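Local coordinates for USG-1 protein homolog (Pseudomonas aeruginosa, PDB 2HJS) that probably acts as an NAD- or NADP-dependent oxidoreductase of the aspartate-semialdehyde dehydrogenase family, on an aldehyde or oxo group, at residues A[69-75]-A[92-98]; A[255-260]-A[306-310]. All blocks are in the same frame, centred on the assembly; numbering follows the deposited sequence.

Interaction 1: residues A[69-75]-A[92-98]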
ATOM      1  N   VAL A  69     -21.975  36.676   7.440  1.00 52.66           N
ATOM      2  CA  VAL A  69     -21.804  35.875   6.255  1.00 52.38           C
ATOM      3  C   VAL A  69     -23.035  34.988   6.015  1.00 52.76           C
ATOM      4  O   VAL A  69     -23.830  34.667   6.951  1.00 54.03           O
ATOM      5  CB  VAL A  69     -20.437  35.072   6.281  1.00 52.33           C
ATOM      6  CG1 VAL A  69     -19.284  36.031   6.123  1.00 52.80           C
ATOM      7  CG2 VAL A  69     -20.246  34.288   7.586  1.00 51.67           C
ATOM      8  N   GLY A  70     -23.192  34.587   4.756  1.00 53.07           N
ATOM      9  CA  GLY A  70     -24.250  33.663   4.361  1.00 52.70           C
ATOM     10  C   GLY A  70     -23.802  32.212   4.173  1.00 50.45           C
ATOM     11  O   GLY A  70     -24.634  31.309   4.193  1.00 52.39           O
ATOM     12  N   LEU A  71     -22.503  31.987   3.960  1.00 49.82           N
ATOM     13  CA  LEU A  71     -21.912  30.648   3.805  1.00 48.09           C
ATOM     14  C   LEU A  71     -20.511  30.583   4.460  1.00 48.47           C
ATOM     15  O   LEU A  71     -19.749  31.555   4.353  1.00 48.01           O
ATOM     16  CB  LEU A  71     -21.796  30.264   2.311  1.00 47.92           C
ATOM     17  CG  LEU A  71     -21.141  28.913   1.910  1.00 46.86           C
ATOM     18  CD1 LEU A  71     -21.921  27.676   2.455  1.00 44.52           C
ATOM     19  CD2 LEU A  71     -21.031  28.814   0.385  1.00 47.44           C
ATOM     20  N   ALA A  72     -20.181  29.447   5.127  1.00 47.95           N
ATOM     21  CA  ALA A  72     -18.877  29.249   5.776  1.00 47.15           C
ATOM     22  C   ALA A  72     -18.314  27.873   5.455  1.00 47.97           C
ATOM     23  O   ALA A  72     -18.996  26.852   5.605  1.00 47.48           O
ATOM     24  CB  ALA A  72     -18.948  29.439   7.271  1.00 46.04           C
ATOM     25  N   PHE A  73     -17.066  27.866   4.996  1.00 47.67           N
ATOM     26  CA  PHE A  73     -16.316  26.631   4.845  1.00 47.69           C
ATOM     27  C   PHE A  73     -15.474  26.457   6.088  1.00 47.83           C
ATOM     28  O   PHE A  73     -14.632  27.318   6.382  1.00 48.35           O
ATOM     29  CB  PHE A  73     -15.411  26.732   3.632  1.00 46.89           C
ATOM     30  CG  PHE A  73     -16.158  26.868   2.333  1.00 47.32           C
ATOM     31  CD1 PHE A  73     -16.626  25.728   1.659  1.00 45.52           C
ATOM     32  CD2 PHE A  73     -16.391  28.128   1.773  1.00 46.14           C
ATOM     33  CE1 PHE A  73     -17.306  25.841   0.439  1.00 47.03           C
ATOM     34  CE2 PHE A  73     -17.086  28.262   0.545  1.00 47.16           C
ATOM     35  CZ  PHE A  73     -17.530  27.111  -0.131  1.00 47.17           C
ATOM     36  N   PHE A  74     -15.703  25.367   6.823  1.00 47.31           N
ATOM     37  CA  PHE A  74     -14.894  25.050   7.991  1.00 47.56           C
ATOM     38  C   PHE A  74     -13.821  24.032   7.591  1.00 48.46           C
ATOM     39  O   PHE A  74     -14.094  22.842   7.469  1.00 48.26           O
ATOM     40  CB  PHE A  74     -15.768  24.518   9.137  1.00 47.29           C
ATOM     41  CG  PHE A  74     -16.384  25.592  10.007  1.00 48.02           C
ATOM     42  CD1 PHE A  74     -17.378  26.442   9.512  1.00 47.71           C
ATOM     43  CD2 PHE A  74     -15.978  25.745  11.335  1.00 47.17           C
ATOM     44  CE1 PHE A  74     -17.939  27.453  10.325  1.00 46.88           C
ATOM     45  CE2 PHE A  74     -16.546  26.728  12.152  1.00 46.48           C
ATOM     46  CZ  PHE A  74     -17.517  27.587  11.644  1.00 47.09           C
ATOM     47  N   ALA A  75     -12.610  24.528   7.370  1.00 48.61           N
ATOM     48  CA  ALA A  75     -11.475  23.716   6.975  1.00 49.55           C
ATOM     49  C   ALA A  75     -10.413  23.748   8.076  1.00 49.78           C
ATOM     50  O   ALA A  75      -9.216  23.689   7.794  1.00 50.91           O
ATOM     51  CB  ALA A  75     -10.896  24.244   5.648  1.00 49.31           C
ATOM     52  N   GLY A  92     -27.368  31.990  10.989  1.00 55.71           N
ATOM     53  CA  GLY A  92     -28.060  32.106   9.665  1.00 55.47           C
ATOM     54  C   GLY A  92     -27.121  31.681   8.565  1.00 55.31           C
ATOM     55  O   GLY A  92     -27.491  31.606   7.380  1.00 56.02           O
ATOM     56  N   CYS A  93     -25.904  31.343   8.977  1.00 55.30           N
ATOM     57  CA  CYS A  93     -24.852  31.035   8.058  1.00 53.90           C
ATOM     58  C   CYS A  93     -24.829  29.525   7.745  1.00 53.88           C
ATOM     59  O   CYS A  93     -24.775  28.693   8.653  1.00 53.60           O
ATOM     60  CB  CYS A  93     -23.531  31.571   8.653  1.00 54.55           C
ATOM     61  SG  CYS A  93     -22.034  31.007   7.721  1.00 55.80           S
ATOM     62  N   SER A  94     -24.889  29.169   6.458  1.00 52.40           N
ATOM     63  CA  SER A  94     -24.855  27.779   6.058  1.00 51.65           C
ATOM     64  C   SER A  94     -23.415  27.298   6.214  1.00 51.32           C
ATOM     65  O   SER A  94     -22.466  28.032   5.926  1.00 51.81           O
ATOM     66  CB  SER A  94     -25.291  27.617   4.606  1.00 51.32           C
ATOM     67  OG  SER A  94     -26.693  27.639   4.473  1.00 52.51           O
ATOM     68  N   VAL A  95     -23.241  26.074   6.676  1.00 51.01           N
ATOM     69  CA  VAL A  95     -21.900  25.604   7.001  1.00 50.14           C
ATOM     70  C   VAL A  95     -21.565  24.381   6.210  1.00 50.53           C
ATOM     71  O   VAL A  95     -22.350  23.421   6.163  1.00 51.58           O
ATOM     72  CB  VAL A  95     -21.754  25.336   8.516  1.00 50.01           C
ATOM     73  CG1 VAL A  95     -20.397  24.725   8.843  1.00 47.27           C
ATOM     74  CG2 VAL A  95     -21.950  26.622   9.291  1.00 48.08           C
ATOM     75  N   ILE A  96     -20.390  24.396   5.594  1.00 49.91           N
ATOM     76  CA  ILE A  96     -19.820  23.173   5.058  1.00 48.23           C
ATOM     77  C   ILE A  96     -18.567  22.839   5.872  1.00 49.43           C
ATOM     78  O   ILE A  96     -17.577  23.573   5.813  1.00 49.49           O
ATOM     79  CB  ILE A  96     -19.496  23.286   3.563  1.00 48.17           C
ATOM     80  CG1 ILE A  96     -20.786  23.436   2.752  1.00 46.71           C
ATOM     81  CG2 ILE A  96     -18.710  22.043   3.054  1.00 45.95           C
ATOM     82  CD1 ILE A  96     -20.524  24.108   1.431  1.00 47.98           C
ATOM     83  N   ASP A  97     -18.623  21.749   6.638  1.00 48.35           N
ATOM     84  CA  ASP A  97     -17.550  21.400   7.550  1.00 48.60           C
ATOM     85  C   ASP A  97     -16.701  20.259   6.993  1.00 48.21           C
ATOM     86  O   ASP A  97     -17.196  19.166   6.799  1.00 48.17           O
ATOM     87  CB  ASP A  97     -18.143  20.983   8.902  1.00 49.07           C
ATOM     88  CG  ASP A  97     -17.075  20.529   9.913  1.00 50.63           C
ATOM     89  OD1 ASP A  97     -15.882  20.893   9.758  1.00 52.55           O
ATOM     90  OD2 ASP A  97     -17.435  19.787  10.864  1.00 53.61           O
ATOM     91  N   LEU A  98     -15.422  20.518   6.740  1.00 48.22           N
ATOM     92  CA  LEU A  98     -14.564  19.519   6.130  1.00 48.56           C
ATOM     93  C   LEU A  98     -13.929  18.569   7.173  1.00 48.71           C
ATOM     94  O   LEU A  98     -13.295  17.609   6.803  1.00 48.22           O
ATOM     95  CB  LEU A  98     -13.482  20.184   5.278  1.00 48.46           C
ATOM     96  CG  LEU A  98     -13.911  20.934   3.979  1.00 49.85           C
ATOM     97  CD1 LEU A  98     -14.617  22.322   4.198  1.00 50.11           C
ATOM     98  CD2 LEU A  98     -12.722  21.157   3.124  1.00 46.63           C
TER
HETATM   99  O   HOH W   1     -27.736  30.194   4.493  1.00 62.73           O
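Ala72 sits between two residues of the neighbouring parallel strand: its N gives a hydrogen bond to Ser94 O (2.8 Å) and its O takes one from Ile96 N (2.8 Å), the latter nearly straight at the hydrogen (171°). The bonding carries on through Phe74, whose N reaches Ile96 O and whose O receives Leu98 N. At the other end Ser94 N comes to Gly70 O (3.1 Å) from above the carbonyl plane, and a water bridges Gly92 O and Ser94 OG; that hydroxyl also bonds to Phe126 N.

Helices cover both faces of the strand pair. On one, Ile96 CD1 lies against Phe73 CE1 (3.8 Å) and Leu71 CD1 (4.0 Å), under helices 17-28 and 317-336. On the other, Val95 CG1 meets Phe74 CD1 at 3.5 Å, obliquely to the ring; with chi1 at 175° CG1 is anti to the backbone N, the branch that reaches Phe74. Cys93 SG, near the strand start, touches Ala72 CB (3.5 Å) and Val69 CG2. Helix 78-90 covers the Val95 side, and its Ser81 OG bonds to Asp97 OD2, while Asp97 OD1 bonds to Ser99 OG.

Gly92 ends that helix in a Schellman motif, its positive phi turning the chain into strand 94-97. Strand 71-74, helix 78-90 and strand 94-97 form a beta-alpha-beta unit of the Rossmann-type NAD-binding domain.

Interaction 2: residues A[255-260]-A[306-310]; sequences AEPVDL and PCQVN
Pro306 O is gripped twice: by Val258 N at 2.9 Å, in a bond nearly straight at the hydrogen (172°) whose donor is tilted 33° from the carbonyl plane, and by a water that also donates to Val258 O (2.7 Å). Direct bond and water bridge together tie the backbone of Val258 to that of Pro306. Next to them the two proline rings touch through Pro257 CB and Pro306 CB, 4.1 Å apart. Cys307 SG lies near Pro257 CD (4.0 Å).

Here the loop leaving strand 246-254 and heading for helix 260-269 passes over the start of strand 308-315, which runs antiparallel beside strand 246-254 in the sheet of the dimerisation domain; backbone hydrogen bonds join Cys307 to Cys254 and Val309 to Leu252.

Farther along, Val258 and Val309 cross at about a right angle, and Val258 CG1 and Val258 CG2 each lie 4.0 Å from Val309 CB. With chi1 at 57°, Val309 CG1 lies between the backbone N and the carbonyl carbon, which leaves Val309 CG2 anti to N and directed to Leu260 CD2 (3.9 Å), the two side chains sliding past each other in opposite directions. Gln308 OE1 and Asn310 OD1, whose side chains point away from the loop, both accept from Asn234 ND2 of the second subunit.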
ATOM      1  N   ALA A 255     -21.631  -9.384  -8.073  1.00 50.48           N
ATOM      2  CA  ALA A 255     -22.578 -10.482  -8.129  1.00 50.48           C
ATOM      3  C   ALA A 255     -22.452 -11.278  -9.433  1.00 50.61           C
ATOM      4  O   ALA A 255     -22.728 -12.465  -9.456  1.00 50.54           O
ATOM      5  CB  ALA A 255     -24.012  -9.949  -7.950  1.00 49.84           C
ATOM      6  N   GLU A 256     -22.003 -10.588 -10.486  0.50 50.65           N
ATOM      7  CA  GLU A 256     -21.968 -11.088 -11.865  0.50 51.02           C
ATOM      8  C   GLU A 256     -20.539 -10.874 -12.404  0.50 50.42           C
ATOM      9  O   GLU A 256     -19.836  -9.984 -11.911  0.50 49.79           O
ATOM     10  CB  GLU A 256     -22.965 -10.286 -12.730  0.50 50.98           C
ATOM     11  CG  GLU A 256     -24.365 -10.044 -12.097  0.50 52.05           C
ATOM     12  CD  GLU A 256     -25.002  -8.703 -12.505  0.50 52.84           C
ATOM     13  OE1 GLU A 256     -25.169  -7.820 -11.620  0.50 53.61           O
ATOM     14  OE2 GLU A 256     -25.331  -8.530 -13.707  0.50 54.34           O
ATOM     15  N   PRO A 257     -20.087 -11.699 -13.389  1.00 50.29           N
ATOM     16  CA  PRO A 257     -18.822 -11.350 -14.072  1.00 50.17           C
ATOM     17  C   PRO A 257     -18.797  -9.889 -14.560  1.00 50.45           C
ATOM     18  O   PRO A 257     -19.766  -9.412 -15.162  1.00 50.54           O
ATOM     19  CB  PRO A 257     -18.783 -12.318 -15.255  1.00 50.01           C
ATOM     20  CG  PRO A 257     -19.548 -13.534 -14.760  1.00 50.00           C
ATOM     21  CD  PRO A 257     -20.648 -12.977 -13.899  1.00 50.21           C
ATOM     22  N   VAL A 258     -17.711  -9.182 -14.268  1.00 50.19           N
ATOM     23  CA  VAL A 258     -17.616  -7.753 -14.570  1.00 50.48           C
ATOM     24  C   VAL A 258     -17.272  -7.522 -16.037  1.00 50.39           C
ATOM     25  O   VAL A 258     -16.320  -8.104 -16.560  1.00 49.98           O
ATOM     26  CB  VAL A 258     -16.576  -7.049 -13.654  1.00 50.47           C
ATOM     27  CG1 VAL A 258     -16.483  -5.571 -13.968  1.00 52.28           C
ATOM     28  CG2 VAL A 258     -16.943  -7.219 -12.192  1.00 50.02           C
ATOM     29  N   ASP A 259     -18.075  -6.684 -16.695  1.00 51.15           N
ATOM     30  CA  ASP A 259     -17.785  -6.175 -18.030  1.00 51.21           C
ATOM     31  C   ASP A 259     -16.753  -5.073 -17.848  1.00 50.88           C
ATOM     32  O   ASP A 259     -17.097  -3.940 -17.530  1.00 50.61           O
ATOM     33  CB  ASP A 259     -19.056  -5.591 -18.655  1.00 52.51           C
ATOM     34  CG  ASP A 259     -18.909  -5.276 -20.160  1.00 53.88           C
ATOM     35  OD1 ASP A 259     -17.776  -5.305 -20.707  1.00 54.59           O
ATOM     36  OD2 ASP A 259     -19.967  -5.011 -20.802  1.00 57.93           O
ATOM     37  N   LEU A 260     -15.483  -5.428 -18.026  1.00 50.42           N
ATOM     38  CA  LEU A 260     -14.376  -4.491 -17.845  1.00 49.63           C
ATOM     39  C   LEU A 260     -14.454  -3.293 -18.805  1.00 49.25           C
ATOM     40  O   LEU A 260     -14.275  -2.156 -18.392  1.00 50.32           O
ATOM     41  CB  LEU A 260     -13.033  -5.230 -17.986  1.00 49.02           C
ATOM     42  CG  LEU A 260     -12.766  -6.330 -16.949  1.00 48.96           C
ATOM     43  CD1 LEU A 260     -11.461  -7.081 -17.249  1.00 47.42           C
ATOM     44  CD2 LEU A 260     -12.787  -5.809 -15.526  1.00 47.06           C
ATOM     45  N   PRO A 306     -13.726 -13.835 -12.467  1.00 53.27           N
ATOM     46  CA  PRO A 306     -14.287 -12.774 -13.309  1.00 52.48           C
ATOM     47  C   PRO A 306     -15.273 -11.844 -12.563  1.00 51.76           C
ATOM     48  O   PRO A 306     -15.547 -10.755 -13.044  1.00 50.46           O
ATOM     49  CB  PRO A 306     -15.007 -13.540 -14.435  1.00 52.40           C
ATOM     50  CG  PRO A 306     -15.156 -14.940 -13.937  1.00 52.85           C
ATOM     51  CD  PRO A 306     -14.078 -15.188 -12.950  1.00 53.07           C
ATOM     52  N   CYS A 307     -15.779 -12.275 -11.403  1.00 51.41           N
ATOM     53  CA  CYS A 307     -16.689 -11.449 -10.584  1.00 51.99           C
ATOM     54  C   CYS A 307     -15.941 -10.388  -9.726  1.00 51.16           C
ATOM     55  O   CYS A 307     -16.574  -9.614  -9.003  1.00 50.85           O
ATOM     56  CB  CYS A 307     -17.564 -12.341  -9.684  1.00 53.01           C
ATOM     57  SG  CYS A 307     -18.565 -13.625 -10.550  1.00 58.70           S
ATOM     58  N   GLN A 308     -14.607 -10.364  -9.818  1.00 49.99           N
ATOM     59  CA  GLN A 308     -13.762  -9.377  -9.138  1.00 49.88           C
ATOM     60  C   GLN A 308     -13.239  -8.314 -10.088  1.00 49.10           C
ATOM     61  O   GLN A 308     -12.843  -8.627 -11.205  1.00 49.12           O
ATOM     62  CB  GLN A 308     -12.536 -10.059  -8.544  1.00 49.78           C
ATOM     63  CG  GLN A 308     -12.760 -10.699  -7.209  1.00 52.27           C
ATOM     64  CD  GLN A 308     -11.587 -11.532  -6.772  1.00 54.78           C
ATOM     65  OE1 GLN A 308     -10.471 -11.414  -7.301  1.00 54.78           O
ATOM     66  NE2 GLN A 308     -11.834 -12.425  -5.823  1.00 59.85           N
ATOM     67  N   VAL A 309     -13.213  -7.063  -9.643  1.00 48.13           N
ATOM     68  CA  VAL A 309     -12.582  -6.014 -10.437  1.00 47.87           C
ATOM     69  C   VAL A 309     -11.728  -5.200  -9.493  1.00 48.06           C
ATOM     70  O   VAL A 309     -12.162  -4.879  -8.387  1.00 48.64           O
ATOM     71  CB  VAL A 309     -13.612  -5.128 -11.257  1.00 47.81           C
ATOM     72  CG1 VAL A 309     -14.664  -4.468 -10.352  1.00 46.04           C
ATOM     73  CG2 VAL A 309     -12.894  -4.038 -12.102  1.00 47.21           C
ATOM     74  N   ASN A 310     -10.510  -4.901  -9.930  1.00 47.90           N
ATOM     75  CA  ASN A 310      -9.591  -4.038  -9.199  1.00 47.69           C
ATOM     76  C   ASN A 310      -9.549  -2.678  -9.831  1.00 48.45           C
ATOM     77  O   ASN A 310      -9.709  -2.577 -11.035  1.00 47.13           O
ATOM     78  CB  ASN A 310      -8.183  -4.598  -9.265  1.00 47.81           C
ATOM     79  CG  ASN A 310      -8.033  -5.857  -8.470  1.00 48.14           C
ATOM     80  OD1 ASN A 310      -8.223  -6.960  -8.989  1.00 50.31           O
ATOM     81  ND2 ASN A 310      -7.754  -5.706  -7.179  1.00 49.27           N
TER
HETATM   82  O   HOH W   2     -14.579  -9.874 -15.619  1.00 49.81           O

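In the fold
Interaction 1 is a buried contact within the NAD-binding domain, while interaction 2 is partly buried and lies where strand 246-254 ends and strand 308-315 begins, two inner strands of the dimerisation domain's sheet; their centres are about 41 Å apart, on opposite sides of the chain's centre, and they share no element. In 69-75 with 92-98, two parallel strands are joined by five backbone bonds, with apolar side chains packed on both faces under helices. In 255-260 with 306-310, a loop meets the start of a strand through one direct bond, a water and a few apolar touches. Interaction 1 touches no other chain; in interaction 2, the strand also presents polar side chains to the second subunit.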